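Local atomic coordinates of RNA polymerase sigma factor SIGMA-28 (FliA) (PDB entry 1RP3), a protein that probably directs RNA polymerase to flagellar promoters as a sigma factor, and is held in an inactive conformation by the anti-sigma factor FlgM. Residues E160-S165 with E171-E176; L53-D58 with K73-G78; I196-Y201 with A210-T215; S142-L147 with Q222-A227. All coordinates share one frame; numbering follows the deposited sequence.

Contact 1 (E160-S165 with E171-E176)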
loop_
_atom_site.group_PDB
_atom_site.type_symbol
_atom_site.label_atom_id
_atom_site.label_comp_id
_atom_site.label_asym_id
_atom_site.label_seq_id
_atom_site.Cartn_x
_atom_site.Cartn_y
_atom_site.Cartn_z
ATOM N N GLU A 160 16.998 -7.840 -10.743
ATOM C CA GLU A 160 17.735 -8.757 -11.606
ATOM C C GLU A 160 19.239 -8.466 -11.512
ATOM O O GLU A 160 20.069 -9.301 -11.871
ATOM C CB GLU A 160 17.253 -8.620 -13.051
ATOM N N LEU A 161 19.575 -7.277 -11.016
ATOM C CA LEU A 161 20.965 -6.852 -10.869
ATOM C C LEU A 161 21.547 -7.006 -9.468
ATOM O O LEU A 161 22.645 -7.536 -9.306
ATOM C CB LEU A 161 21.124 -5.396 -11.305
ATOM C CG LEU A 161 21.321 -5.126 -12.794
ATOM C CD1 LEU A 161 20.262 -5.838 -13.617
ATOM C CD2 LEU A 161 21.296 -3.624 -13.044
ATOM N N ILE A 162 20.802 -6.572 -8.455
ATOM C CA ILE A 162 21.282 -6.632 -7.081
ATOM C C ILE A 162 21.815 -7.984 -6.588
ATOM O O ILE A 162 22.783 -8.015 -5.824
ATOM C CB ILE A 162 20.277 -5.983 -6.055
ATOM C CG1 ILE A 162 19.008 -6.817 -5.894
ATOM C CG2 ILE A 162 19.908 -4.570 -6.490
ATOM C CD1 ILE A 162 19.063 -7.815 -4.742
ATOM N N PRO A 163 21.223 -9.115 -7.032
ATOM C CA PRO A 163 21.751 -10.397 -6.551
ATOM C C PRO A 163 23.191 -10.660 -6.995
ATOM O O PRO A 163 23.940 -11.345 -6.305
ATOM C CB PRO A 163 20.766 -11.419 -7.137
ATOM C CG PRO A 163 20.284 -10.759 -8.380
ATOM C CD PRO A 163 20.054 -9.343 -7.901
ATOM N N SER A 164 23.577 -10.132 -8.151
ATOM C CA SER A 164 24.943 -10.316 -8.624
ATOM C C SER A 164 25.764 -9.022 -8.476
ATOM O O SER A 164 26.849 -8.889 -9.043
ATOM C CB SER A 164 24.958 -10.830 -10.073
ATOM O OG SER A 164 24.397 -9.896 -10.980
ATOM N N SER A 165 25.245 -8.076 -7.698
ATOM C CA SER A 165 25.939 -6.812 -7.479
ATOM C C SER A 165 26.530 -6.754 -6.076
ATOM O O SER A 165 26.160 -7.536 -5.206
ATOM C CB SER A 165 24.989 -5.629 -7.695
ATOM O OG SER A 165 24.054 -5.515 -6.639
ATOM N N GLU A 171 24.023 0.187 -3.393
ATOM C CA GLU A 171 23.819 1.518 -2.838
ATOM C C GLU A 171 23.708 2.550 -3.950
ATOM O O GLU A 171 22.919 3.490 -3.845
ATOM C CB GLU A 171 24.956 1.881 -1.877
ATOM N N VAL A 172 24.479 2.354 -5.021
ATOM C CA VAL A 172 24.457 3.264 -6.170
ATOM C C VAL A 172 23.134 3.142 -6.925
ATOM O O VAL A 172 22.515 4.143 -7.285
ATOM C CB VAL A 172 25.621 2.986 -7.152
ATOM C CG1 VAL A 172 25.506 3.890 -8.379
ATOM C CG2 VAL A 172 26.952 3.212 -6.465
ATOM N N ILE A 173 22.723 1.904 -7.180
ATOM C CA ILE A 173 21.469 1.627 -7.868
ATOM C C ILE A 173 20.311 2.229 -7.065
ATOM O O ILE A 173 19.413 2.849 -7.631
ATOM C CB ILE A 173 21.265 0.099 -8.039
ATOM C CG1 ILE A 173 22.380 -0.477 -8.923
ATOM C CG2 ILE A 173 19.908 -0.195 -8.660
ATOM C CD1 ILE A 173 22.477 -2.004 -8.901
ATOM N N LYS A 174 20.361 2.067 -5.743
ATOM C CA LYS A 174 19.326 2.605 -4.867
ATOM C C LYS A 174 19.332 4.133 -4.888
ATOM O O LYS A 174 18.270 4.748 -4.894
ATOM C CB LYS A 174 19.504 2.093 -3.442
ATOM N N ARG A 175 20.523 4.737 -4.921
ATOM C CA ARG A 175 20.641 6.197 -4.965
ATOM C C ARG A 175 20.081 6.784 -6.247
ATOM O O ARG A 175 19.519 7.874 -6.235
ATOM C CB ARG A 175 22.087 6.660 -4.763
ATOM C CG ARG A 175 22.350 7.151 -3.353
ATOM C CD ARG A 175 23.749 7.714 -3.160
ATOM N NE ARG A 175 23.917 8.223 -1.797
ATOM C CZ ARG A 175 24.977 8.897 -1.359
ATOM N NH1 ARG A 175 25.995 9.156 -2.175
ATOM N NH2 ARG A 175 25.017 9.325 -0.101
ATOM N N GLU A 176 20.224 6.059 -7.352
ATOM C CA GLU A 176 19.693 6.529 -8.623
ATOM C C GLU A 176 18.164 6.553 -8.557
ATOM O O GLU A 176 17.517 7.397 -9.184
ATOM C CB GLU A 176 20.168 5.628 -9.763
#
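Ile173 meets Leu161, Ile162 and Ser165 in a small apolar surface contact, where the linker after helix 129-158 brushes against the helix that follows it. The touching is done by one methyl group. Ile173 holds its chain extended, with CD1 anti to CA (chi2 167°), and this sends the tip of the side chain away from helix 167-185 toward the short 3-10 turn at 162-163. There CD1 lies 4.4 Å from Leu161 CB and equally far from Ile162 CG2. Ser165 OG stands at the limit of touch, 4.5 Å from Ile173 CD1, and is bonded back to the turn. Ile162 O accepts from both Ser165 N and Ser165 OG, the latter at 2.9 Å, and both donors come from the same face of the carbonyl plane. The hydroxyl comes in from the side of the carbonyl (C=O...OG 98°), tilted 27° out of its plane. The OG bond is what holds the hydroxyl's rotation. With about 118 Å² buried in all and loose van der Waals distances, the packing is light. Arg67 ties the linker to helix 66-85 by a hydrogen bond to Ser165 O, while helix 167-185 runs on from the turn toward helix 190-201.

Contact 2 (L53-D58 with K73-G78)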
loop_
_atom_site.group_PDB
_atom_site.type_symbol
_atom_site.label_atom_id
_atom_site.label_comp_id
_atom_site.label_asym_id
_atom_site.label_seq_id
_atom_site.Cartn_x
_atom_site.Cartn_y
_atom_site.Cartn_z
ATOM N N LEU A 53 4.557 -14.821 -1.055
ATOM C CA LEU A 53 5.620 -15.170 -0.125
ATOM C C LEU A 53 6.213 -16.558 -0.391
ATOM O O LEU A 53 7.428 -16.724 -0.428
ATOM C CB LEU A 53 5.095 -15.092 1.307
ATOM C CG LEU A 53 5.929 -15.759 2.402
ATOM C CD1 LEU A 53 7.334 -15.172 2.480
ATOM C CD2 LEU A 53 5.210 -15.615 3.740
ATOM N N ILE A 54 5.347 -17.541 -0.598
ATOM C CA ILE A 54 5.779 -18.909 -0.845
ATOM C C ILE A 54 6.576 -19.007 -2.144
ATOM O O ILE A 54 7.561 -19.730 -2.216
ATOM C CB ILE A 54 4.571 -19.868 -0.909
ATOM C CG1 ILE A 54 3.870 -19.917 0.447
ATOM C CG2 ILE A 54 5.009 -21.259 -1.354
ATOM C CD1 ILE A 54 2.569 -20.743 0.445
ATOM N N LYS A 55 6.119 -18.305 -3.176
ATOM C CA LYS A 55 6.805 -18.305 -4.459
ATOM C C LYS A 55 8.185 -17.665 -4.363
ATOM O O LYS A 55 9.138 -18.174 -4.950
ATOM C CB LYS A 55 5.967 -17.609 -5.523
ATOM C CG LYS A 55 4.770 -18.434 -5.963
ATOM C CD LYS A 55 3.954 -17.685 -7.002
ATOM C CE LYS A 55 2.808 -18.533 -7.532
ATOM N NZ LYS A 55 1.898 -17.711 -8.405
ATOM N N ALA A 56 8.289 -16.582 -3.592
ATOM C CA ALA A 56 9.556 -15.882 -3.393
ATOM C C ALA A 56 10.545 -16.774 -2.654
ATOM O O ALA A 56 11.732 -16.800 -2.972
ATOM C CB ALA A 56 9.340 -14.581 -2.605
ATOM N N VAL A 57 10.047 -17.513 -1.669
ATOM C CA VAL A 57 10.899 -18.404 -0.888
ATOM C C VAL A 57 11.480 -19.521 -1.757
ATOM O O VAL A 57 12.659 -19.847 -1.652
ATOM C CB VAL A 57 10.125 -18.996 0.311
ATOM C CG1 VAL A 57 10.861 -20.196 0.909
ATOM C CG2 VAL A 57 9.943 -17.930 1.359
ATOM N N ASP A 58 10.663 -20.050 -2.658
ATOM C CA ASP A 58 11.088 -21.125 -3.534
ATOM C C ASP A 58 12.112 -20.686 -4.572
ATOM O O ASP A 58 13.046 -21.430 -4.882
ATOM C CB ASP A 58 9.876 -21.758 -4.234
ATOM C CG ASP A 58 8.955 -22.498 -3.271
ATOM O OD1 ASP A 58 9.343 -22.718 -2.101
ATOM O OD2 ASP A 58 7.834 -22.869 -3.695
ATOM N N LYS A 73 9.732 -9.082 0.428
ATOM C CA LYS A 73 8.835 -7.943 0.543
ATOM C C LYS A 73 8.326 -7.493 -0.812
ATOM O O LYS A 73 7.144 -7.206 -0.986
ATOM C CB LYS A 73 9.526 -6.774 1.241
ATOM C CG LYS A 73 8.562 -5.670 1.618
ATOM C CD LYS A 73 9.200 -4.293 1.541
ATOM C CE LYS A 73 10.325 -4.119 2.547
ATOM N NZ LYS A 73 11.003 -2.803 2.354
ATOM N N LEU A 74 9.216 -7.499 -1.787
ATOM C CA LEU A 74 8.870 -7.079 -3.127
ATOM C C LEU A 74 7.853 -8.017 -3.786
ATOM O O LEU A 74 6.892 -7.555 -4.417
ATOM C CB LEU A 74 10.145 -6.982 -3.955
ATOM C CG LEU A 74 10.013 -6.536 -5.404
ATOM C CD1 LEU A 74 9.419 -5.124 -5.470
ATOM C CD2 LEU A 74 11.386 -6.584 -6.039
ATOM N N ARG A 75 8.051 -9.326 -3.636
ATOM C CA ARG A 75 7.127 -10.296 -4.223
ATOM C C ARG A 75 5.748 -10.273 -3.566
ATOM O O ARG A 75 4.735 -10.463 -4.237
ATOM C CB ARG A 75 7.712 -11.710 -4.179
ATOM C CG ARG A 75 9.016 -11.883 -4.972
ATOM C CD ARG A 75 8.790 -11.744 -6.465
ATOM N NE ARG A 75 7.699 -12.591 -6.953
ATOM C CZ ARG A 75 7.826 -13.875 -7.301
ATOM N NH1 ARG A 75 9.006 -14.491 -7.225
ATOM N NH2 ARG A 75 6.763 -14.557 -7.715
ATOM N N ILE A 76 5.712 -10.021 -2.258
ATOM C CA ILE A 76 4.460 -9.957 -1.509
ATOM C C ILE A 76 3.626 -8.789 -2.033
ATOM O O ILE A 76 2.459 -8.970 -2.370
ATOM C CB ILE A 76 4.721 -9.784 0.018
ATOM C CG1 ILE A 76 5.340 -11.055 0.592
ATOM C CG2 ILE A 76 3.434 -9.413 0.760
ATOM C CD1 ILE A 76 5.892 -10.866 1.997
ATOM N N LYS A 77 4.238 -7.605 -2.115
ATOM C CA LYS A 77 3.551 -6.408 -2.621
ATOM C C LYS A 77 3.086 -6.661 -4.053
ATOM O O LYS A 77 1.939 -6.381 -4.401
ATOM C CB LYS A 77 4.474 -5.180 -2.574
ATOM C CG LYS A 77 4.849 -4.754 -1.155
ATOM C CD LYS A 77 5.589 -3.424 -1.094
ATOM C CE LYS A 77 5.811 -2.991 0.364
ATOM N NZ LYS A 77 6.322 -1.590 0.509
ATOM N N GLY A 78 3.953 -7.315 -4.828
ATOM C CA GLY A 78 3.665 -7.619 -6.212
ATOM C C GLY A 78 2.457 -8.502 -6.357
ATOM O O GLY A 78 1.586 -8.207 -7.167
#
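Leu53, first in its segment, lays its CB against the side chain of Ile76, 4.1 Å from Ile76 CG1, at the point where the two backbones come nearest, their CA atoms 5.5 Å apart. Both residues are buried, and helix 7-33 packs against them through Tyr21 on Leu53 and Val25 on Ile76. Two positions on, Lys55 contributes only the root of its side chain: Lys55 CB sits 3.8 Å from Arg75 NH2, and the extended chain then leads its ammonium off, so that NZ stays 5.8 Å from Arg75 NH2 and the two like charges do not meet. The helices carrying these residues, 42-58 and 66-85, belong to sigma-70 region 2, the all-helical module which in this family holds core polymerase and reads the -10 element. Their short segments run roughly antiparallel, at 144°, with axes 8.5 Å apart. The small Ala56 is consistent with that spacing: it presents its CB to the base of Arg75, 3.6 Å from Arg75 CG, with Arg75 CB nearly as close. From there the arginine curls back, bent at chi2 (-67°) and again at chi3 (-51°), and one face of its guanidinium comes to lie over Ala56 N. A hydrogen bond from Arg75 NH1 to Tyr71 OH, one helical turn earlier, helps fix the curl. Farther round helix 66-85, Lys77 NZ forms a salt bridge with the terminal carboxylate of Thr88 of the FlgM chain.

Contact 3 (I196-Y201 with A210-T215)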
loop_
_atom_site.group_PDB
_atom_site.type_symbol
_atom_site.label_atom_id
_atom_site.label_comp_id
_atom_site.label_asym_id
_atom_site.label_seq_id
_atom_site.Cartn_x
_atom_site.Cartn_y
_atom_site.Cartn_z
ATOM N N ILE A 196 0.850 14.432 0.721
ATOM C CA ILE A 196 1.583 13.215 0.414
ATOM C C ILE A 196 2.438 12.785 1.597
ATOM O O ILE A 196 2.491 11.600 1.927
ATOM C CB ILE A 196 2.471 13.374 -0.834
ATOM C CG1 ILE A 196 1.605 13.515 -2.084
ATOM C CG2 ILE A 196 3.368 12.163 -1.004
ATOM C CD1 ILE A 196 0.709 12.316 -2.352
ATOM N N GLN A 197 3.061 13.748 2.269
ATOM C CA GLN A 197 3.906 13.415 3.406
ATOM C C GLN A 197 3.079 12.840 4.552
ATOM O O GLN A 197 3.463 11.829 5.153
ATOM C CB GLN A 197 4.714 14.632 3.875
ATOM C CG GLN A 197 5.701 14.313 5.002
ATOM C CD GLN A 197 6.640 15.477 5.337
ATOM O OE1 GLN A 197 7.348 16.007 4.470
ATOM N NE2 GLN A 197 6.673 15.851 6.608
ATOM N N LEU A 198 1.936 13.459 4.846
ATOM C CA LEU A 198 1.095 12.976 5.936
ATOM C C LEU A 198 0.538 11.587 5.650
ATOM O O LEU A 198 0.362 10.773 6.563
ATOM C CB LEU A 198 -0.052 13.950 6.218
ATOM C CG LEU A 198 0.250 15.286 6.914
ATOM C CD1 LEU A 198 -1.036 16.059 7.082
ATOM C CD2 LEU A 198 0.900 15.082 8.262
ATOM N N ILE A 199 0.298 11.307 4.373
ATOM C CA ILE A 199 -0.252 10.025 3.973
ATOM C C ILE A 199 0.752 8.889 3.899
ATOM O O ILE A 199 0.517 7.822 4.460
ATOM C CB ILE A 199 -1.016 10.141 2.630
ATOM C CG1 ILE A 199 -2.372 10.806 2.883
ATOM C CG2 ILE A 199 -1.202 8.765 1.991
ATOM C CD1 ILE A 199 -3.300 10.850 1.698
ATOM N N PHE A 200 1.889 9.138 3.258
ATOM C CA PHE A 200 2.899 8.106 3.072
ATOM C C PHE A 200 4.059 8.088 4.039
ATOM O O PHE A 200 4.578 7.020 4.351
ATOM C CB PHE A 200 3.437 8.146 1.641
ATOM C CG PHE A 200 2.405 7.838 0.598
ATOM C CD1 PHE A 200 1.643 8.850 0.045
ATOM C CD2 PHE A 200 2.237 6.539 0.127
ATOM C CE1 PHE A 200 0.722 8.580 -0.968
ATOM C CE2 PHE A 200 1.316 6.256 -0.888
ATOM C CZ PHE A 200 0.561 7.282 -1.438
ATOM N N TYR A 201 4.519 9.260 4.463
ATOM C CA TYR A 201 5.627 9.307 5.402
ATOM C C TYR A 201 5.094 9.125 6.821
ATOM O O TYR A 201 5.705 8.436 7.628
ATOM C CB TYR A 201 6.423 10.606 5.260
ATOM C CG TYR A 201 7.538 10.748 6.274
ATOM C CD1 TYR A 201 8.706 9.999 6.157
ATOM C CD2 TYR A 201 7.410 11.613 7.363
ATOM C CE1 TYR A 201 9.724 10.104 7.103
ATOM C CE2 TYR A 201 8.415 11.731 8.314
ATOM C CZ TYR A 201 9.570 10.974 8.181
ATOM O OH TYR A 201 10.561 11.089 9.133
ATOM N N ALA A 210 -7.628 14.496 6.962
ATOM C CA ALA A 210 -8.705 15.484 6.911
ATOM C C ALA A 210 -8.873 16.215 8.248
ATOM O O ALA A 210 -9.132 17.414 8.280
ATOM C CB ALA A 210 -10.021 14.814 6.508
ATOM N N LYS A 211 -8.718 15.478 9.344
ATOM C CA LYS A 211 -8.841 16.036 10.685
ATOM C C LYS A 211 -7.671 16.970 10.991
ATOM O O LYS A 211 -7.854 18.049 11.559
ATOM C CB LYS A 211 -8.922 14.905 11.716
ATOM C CG LYS A 211 -10.166 14.031 11.556
ATOM C CD LYS A 211 -10.027 12.641 12.182
ATOM C CE LYS A 211 -9.906 12.672 13.702
ATOM N NZ LYS A 211 -9.833 11.282 14.249
ATOM N N ILE A 212 -6.476 16.569 10.569
ATOM C CA ILE A 212 -5.277 17.365 10.790
ATOM C C ILE A 212 -5.360 18.682 10.026
ATOM O O ILE A 212 -5.156 19.746 10.606
ATOM C CB ILE A 212 -3.993 16.588 10.366
ATOM C CG1 ILE A 212 -3.876 15.292 11.163
ATOM C CG2 ILE A 212 -2.758 17.413 10.624
ATOM C CD1 ILE A 212 -2.765 14.398 10.695
ATOM N N LEU A 213 -5.674 18.619 8.734
ATOM C CA LEU A 213 -5.755 19.834 7.919
ATOM C C LEU A 213 -7.058 20.635 8.064
ATOM O O LEU A 213 -7.233 21.685 7.423
ATOM C CB LEU A 213 -5.459 19.520 6.450
ATOM C CG LEU A 213 -4.079 18.894 6.212
ATOM C CD1 LEU A 213 -3.820 18.739 4.719
ATOM C CD2 LEU A 213 -2.992 19.753 6.855
ATOM N N GLU A 214 -7.944 20.155 8.938
ATOM C CA GLU A 214 -9.227 20.798 9.209
ATOM C C GLU A 214 -10.089 20.999 7.960
ATOM O O GLU A 214 -10.757 22.024 7.820
ATOM C CB GLU A 214 -9.010 22.128 9.931
ATOM N N THR A 215 -10.069 20.025 7.055
ATOM C CA THR A 215 -10.867 20.109 5.838
ATOM C C THR A 215 -11.700 18.836 5.673
ATOM O O THR A 215 -11.829 18.049 6.618
ATOM C CB THR A 215 -9.971 20.324 4.600
ATOM O OG1 THR A 215 -10.785 20.590 3.445
ATOM C CG2 THR A 215 -9.114 19.091 4.351
#
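One methyl group, Leu198 CD1, carries the whole of this buried contact, lying 4.2 Å from Ile212 CG2 and just as far from Leu213 CD2. The backbones stand well apart, with 9.1 Å between Leu198 CA and Ile212 CA, and the leucine spans the interval because its outer torsion is extended, CD1 anti to CA (chi2 -180°). Leu198 and Ile212 reach for each other tip to tip, whereas Leu213 crosses Leu198 obliquely, so the methyl is met by two branched side chains from adjacent positions. Just beyond Leu213 the chain turns: Glu214, with positive phi, is the C-prime residue of a Schellman motif that ends the helix, in which Thr215 N donates to Ala210 O at 3.0 Å and Glu214 N makes a weak bond to Lys211 O. Other parts of the core close in, with Leu213 also resting on Leu194 and Val195 of helix 190-201. FlgM covers the same apolar patch, its Leu63 packing on Leu198 and its Ile67 on Ile212. In sequence, helix 206-212 is followed by helix 217-236, and with helix 190-201 packed against them the arrangement is that of the helix-turn-helix in sigma-70 region 4, the module that in this family recognises the -35 element.

Contact 4 (S142-L147 with Q222-A227)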
loop_
_atom_site.group_PDB
_atom_site.type_symbol
_atom_site.label_atom_id
_atom_site.label_comp_id
_atom_site.label_asym_id
_atom_site.label_seq_id
_atom_site.Cartn_x
_atom_site.Cartn_y
_atom_site.Cartn_z
ATOM N N SER A 142 -6.876 3.870 -7.857
ATOM C CA SER A 142 -6.553 3.764 -9.275
ATOM C C SER A 142 -5.247 4.492 -9.550
ATOM O O SER A 142 -4.437 4.027 -10.344
ATOM C CB SER A 142 -7.648 4.404 -10.130
ATOM O OG SER A 142 -8.886 3.747 -9.948
ATOM N N TYR A 143 -5.052 5.636 -8.902
ATOM C CA TYR A 143 -3.827 6.402 -9.082
ATOM C C TYR A 143 -2.662 5.737 -8.369
ATOM O O TYR A 143 -1.506 5.911 -8.751
ATOM C CB TYR A 143 -4.010 7.843 -8.620
ATOM C CG TYR A 143 -4.938 8.633 -9.523
ATOM C CD1 TYR A 143 -4.542 9.007 -10.815
ATOM C CD2 TYR A 143 -6.228 8.973 -9.106
ATOM C CE1 TYR A 143 -5.409 9.701 -11.665
ATOM C CE2 TYR A 143 -7.101 9.664 -9.948
ATOM C CZ TYR A 143 -6.689 10.024 -11.225
ATOM O OH TYR A 143 -7.549 10.714 -12.052
ATOM N N ILE A 144 -2.965 4.967 -7.332
ATOM C CA ILE A 144 -1.925 4.248 -6.613
ATOM C C ILE A 144 -1.451 3.119 -7.513
ATOM O O ILE A 144 -0.256 2.897 -7.657
ATOM C CB ILE A 144 -2.446 3.706 -5.265
ATOM C CG1 ILE A 144 -2.434 4.840 -4.250
ATOM C CG2 ILE A 144 -1.595 2.528 -4.762
ATOM C CD1 ILE A 144 -3.190 4.535 -2.999
ATOM N N LEU A 145 -2.398 2.442 -8.150
ATOM C CA LEU A 145 -2.081 1.341 -9.052
ATOM C C LEU A 145 -1.206 1.812 -10.203
ATOM O O LEU A 145 -0.159 1.220 -10.490
ATOM C CB LEU A 145 -3.358 0.718 -9.603
ATOM C CG LEU A 145 -4.079 -0.226 -8.648
ATOM C CD1 LEU A 145 -5.412 -0.600 -9.218
ATOM C CD2 LEU A 145 -3.228 -1.475 -8.385
ATOM N N SER A 146 -1.650 2.871 -10.872
ATOM C CA SER A 146 -0.896 3.436 -11.985
ATOM C C SER A 146 0.522 3.809 -11.562
ATOM O O SER A 146 1.473 3.553 -12.287
ATOM C CB SER A 146 -1.616 4.659 -12.556
ATOM O OG SER A 146 -2.813 4.256 -13.182
ATOM N N LEU A 147 0.665 4.402 -10.384
ATOM C CA LEU A 147 1.989 4.764 -9.914
ATOM C C LEU A 147 2.809 3.519 -9.570
ATOM O O LEU A 147 4.024 3.519 -9.723
ATOM C CB LEU A 147 1.903 5.695 -8.711
ATOM C CG LEU A 147 3.251 6.219 -8.227
ATOM C CD1 LEU A 147 4.034 6.804 -9.409
ATOM C CD2 LEU A 147 3.040 7.268 -7.135
ATOM N N GLN A 222 -8.854 14.801 -3.497
ATOM C CA GLN A 222 -8.509 15.416 -4.784
ATOM C C GLN A 222 -7.030 15.808 -4.774
ATOM O O GLN A 222 -6.330 15.658 -5.769
ATOM C CB GLN A 222 -9.387 16.632 -5.108
ATOM C CG GLN A 222 -9.000 17.916 -4.391
ATOM C CD GLN A 222 -9.542 19.155 -5.083
ATOM O OE1 GLN A 222 -9.357 19.329 -6.294
ATOM N NE2 GLN A 222 -10.219 20.023 -4.320
ATOM N N LEU A 223 -6.553 16.280 -3.626
ATOM C CA LEU A 223 -5.158 16.659 -3.476
ATOM C C LEU A 223 -4.223 15.443 -3.606
ATOM O O LEU A 223 -3.141 15.554 -4.181
ATOM C CB LEU A 223 -4.950 17.369 -2.137
ATOM C CG LEU A 223 -5.457 18.818 -2.052
ATOM C CD1 LEU A 223 -5.266 19.389 -0.642
ATOM C CD2 LEU A 223 -4.731 19.691 -3.072
ATOM N N LYS A 224 -4.653 14.292 -3.079
ATOM C CA LYS A 224 -3.877 13.051 -3.141
ATOM C C LYS A 224 -3.866 12.550 -4.584
ATOM O O LYS A 224 -2.816 12.251 -5.129
ATOM C CB LYS A 224 -4.490 11.986 -2.217
ATOM C CG LYS A 224 -3.765 10.630 -2.218
ATOM C CD LYS A 224 -4.466 9.586 -1.331
ATOM C CE LYS A 224 -3.703 8.258 -1.303
ATOM N NZ LYS A 224 -4.415 7.202 -0.549
ATOM N N ALA A 225 -5.038 12.495 -5.202
ATOM C CA ALA A 225 -5.161 12.042 -6.587
ATOM C C ALA A 225 -4.346 12.904 -7.550
ATOM O O ALA A 225 -3.682 12.377 -8.448
ATOM C CB ALA A 225 -6.618 12.021 -7.006
ATOM N N LYS A 226 -4.378 14.222 -7.350
ATOM C CA LYS A 226 -3.627 15.142 -8.203
ATOM C C LYS A 226 -2.138 14.921 -8.012
ATOM O O LYS A 226 -1.392 14.778 -8.978
ATOM C CB LYS A 226 -4.000 16.592 -7.908
ATOM N N ALA A 227 -1.709 14.831 -6.762
ATOM C CA ALA A 227 -0.301 14.592 -6.481
ATOM C C ALA A 227 0.160 13.257 -7.086
ATOM O O ALA A 227 1.209 13.182 -7.717
ATOM C CB ALA A 227 -0.062 14.604 -4.998
#
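Ala225 and Tyr143, the two residues most covered here, join helix 129-158 to helix 217-236 at their nearest backbone approach, 6.3 Å between CA atoms. Ala225 CB touches one side of the tyrosine ring, 3.7 Å from Tyr143 CD2 and 3.8 Å from Tyr143 CE2. Ala225 O stands over one face of that ring, displaced toward its rim and 4.1 Å above the plane. The far end of the ring is tethered too, since Tyr143 OH hydrogen-bonds Glu98 OE2. A glycine in place of Tyr143 would probably leave Ala225 CB without its apolar partner and Glu98 without the hydroxyl it binds, weakening the join between the two helices. Ile144 adds a second point of touch, its CD1 lying 3.8 Å from Lys224 NZ. The lysine arrives there as a straight rod, CG anti to the backbone N (chi1 179°) and every later torsion extended. Its buried ammonium is satisfied by a hydrogen bond with His35 ND1, while Ile144 also packs on His35 and on Phe87 of FlgM. The segments come from sigma-70 regions 3 and 4, so this is an interdomain interface. In polymerase holoenzymes of the wider family these domains are spread over the core enzyme, and their direct packing here is consistent with the compact, inactive conformation of an intact sigma factor bound by its anti-sigma factor.

Overall arrangement
Contacts 3 and 4 adjoin: their centres are 15 Å apart, and Ile199 CD1 meets Lys224 CD at 3.5 Å, as does Ile196 CG1 with Ala227 CB. Contact 2 lies on the other side of the chain's centre from contact 3, about 31 Å between centres, and the centre of contact 1 is about 19 Å from that of contact 2. The C-terminal end of FlgM links three of these sites: Phe86 meets Phe200 edge-to-face beside contact 3, Phe87 packs at contact 4, and Thr88 lies against 73-78 of contact 2. The example is consistent with a general principle: a small interdomain interface such as contact 4, with an inhibitor touching several sites, may keep a multidomain factor closed.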